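Local coordinates for putative uncharacterized protein (Streptococcus mutans, PDB 3L7T) that binds zinc and belongs to the glyoxalase/VOC superfamily, and may act as a lactoylglutathione lyase, at residues Q97-I100 against A101-I104. Residues are numbered along the deposited sequence; the frame is centred on the assembly and turned at random.
Sequences QELI and ALGI
L99 and I104 meet where helix 92-102 ends; L99 is buried there and I104 partly so. The I104 N donates to L99 O at 2.9 Å with an N-H...O angle of 157°. Just inside that bond, G103 N reaches I100 O, also at 2.9 Å, but from above that carbonyl plane, away from a lone pair. With G103 at positive phi (96°), these two bonds back into the last turn define a Schellman motif. The backbone reversal also lays I104 O against I100 CA at 3.3 Å, a CA-H...O contact.

Apolar contact accompanies these bonds. L99 turns its CD2 branch to I104 CB at 4.2 Å and more distantly to L102 CD1, at 4.5 Å. Beyond the turn, L99 and I104 share F122 of strand 118-123, and I104 also touches F22 of helix 16-26, so the helix end rests against both strand 118-123 and helix 16-26.

The looser, solvent-facing part lies around Q97, E98 and A101, which are exposed. There the link is mainly backbone: A101 N to Q97 O is a regular helical bond, whereas L102 N is divided between E98 O and L99 O, weakly to both. Apolar carbon merely lines the carbonyls here, A101 CB lying 3.3 Å from E98 O. L102 has CG anti to its carbonyl carbon (chi1 -71°), which lays CG 3.4 Å from E98 O.

Chemically, L99 O takes one well-formed bond from I104 and a weak one from L102, so the end of the helix is closed by main-chain donors, with leucine and isoleucine carbon packed beside the principal bond.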
loop_
_atom_site.group_PDB
_atom_site.type_symbol
_atom_site.label_atom_id
_atom_site.label_comp_id
_atom_site.label_asym_id
_atom_site.label_seq_id
_atom_site.Cartn_x
_atom_site.Cartn_y
_atom_site.Cartn_z
ATOM N N GLN A 97 13.927 -4.088 18.839
ATOM C CA GLN A 97 15.218 -4.643 19.260
ATOM C C GLN A 97 15.765 -5.594 18.199
ATOM O O GLN A 97 16.928 -5.478 17.796
ATOM C CB GLN A 97 15.076 -5.441 20.569
ATOM C CG GLN A 97 14.480 -4.688 21.733
ATOM C CD GLN A 97 15.492 -3.810 22.377
ATOM O OE1 GLN A 97 16.359 -3.262 21.696
ATOM N NE2 GLN A 97 15.467 -3.742 23.704
ATOM N N GLU A 98 14.961 -6.595 17.849
ATOM C CA GLU A 98 15.394 -7.653 16.929
ATOM C C GLU A 98 15.809 -7.061 15.596
ATOM O O GLU A 98 16.804 -7.492 14.985
ATOM C CB GLU A 98 14.287 -8.691 16.689
ATOM C CG GLU A 98 13.878 -9.523 17.897
ATOM C CD GLU A 98 12.607 -10.341 17.639
ATOM O OE1 GLU A 98 11.494 -9.774 17.732
ATOM O OE2 GLU A 98 12.720 -11.552 17.327
ATOM N N LEU A 99 15.021 -6.098 15.120
ATOM C CA LEU A 99 15.311 -5.441 13.855
ATOM C C LEU A 99 16.647 -4.735 13.903
ATOM O O LEU A 99 17.450 -4.823 12.971
ATOM C CB LEU A 99 14.200 -4.456 13.470
ATOM C CG LEU A 99 12.955 -5.023 12.794
ATOM C CD1 LEU A 99 11.923 -3.920 12.532
ATOM C CD2 LEU A 99 13.351 -5.702 11.471
ATOM N N ILE A 100 16.871 -3.957 14.955
ATOM C CA ILE A 100 18.145 -3.275 15.056
ATOM C C ILE A 100 19.287 -4.280 15.070
ATOM O O ILE A 100 20.327 -4.030 14.470
ATOM C CB ILE A 100 18.206 -2.361 16.277
ATOM C CG1 ILE A 100 17.247 -1.186 16.073
ATOM C CG2 ILE A 100 19.643 -1.862 16.494
ATOM C CD1 ILE A 100 16.804 -0.508 17.371
ATOM N N ALA A 101 19.059 -5.418 15.728
ATOM C CA ALA A 101 20.049 -6.500 15.863
ATOM C C ALA A 101 20.350 -7.117 14.502
ATOM O O ALA A 101 21.461 -7.596 14.259
ATOM C CB ALA A 101 19.534 -7.577 16.838
ATOM N N LEU A 102 19.381 -7.035 13.588
ATOM C CA LEU A 102 19.571 -7.526 12.218
ATOM C C LEU A 102 20.285 -6.506 11.361
ATOM O O LEU A 102 20.717 -6.811 10.255
ATOM C CB LEU A 102 18.227 -7.909 11.573
ATOM C CG LEU A 102 17.556 -9.175 12.112
ATOM C CD1 LEU A 102 16.078 -9.228 11.741
ATOM C CD2 LEU A 102 18.277 -10.446 11.650
ATOM N N GLY A 103 20.410 -5.288 11.872
ATOM C CA GLY A 103 21.079 -4.226 11.154
ATOM C C GLY A 103 20.101 -3.352 10.396
ATOM O O GLY A 103 20.503 -2.597 9.511
ATOM N N ILE A 104 18.829 -3.391 10.802
ATOM C CA ILE A 104 17.806 -2.501 10.239
ATOM C C ILE A 104 17.546 -1.358 11.224
ATOM O O ILE A 104 17.233 -1.613 12.384
ATOM C CB ILE A 104 16.471 -3.270 10.010
ATOM C CG1 ILE A 104 16.694 -4.500 9.117
ATOM C CG2 ILE A 104 15.392 -2.363 9.427
ATOM C CD1 ILE A 104 17.243 -4.168 7.765
#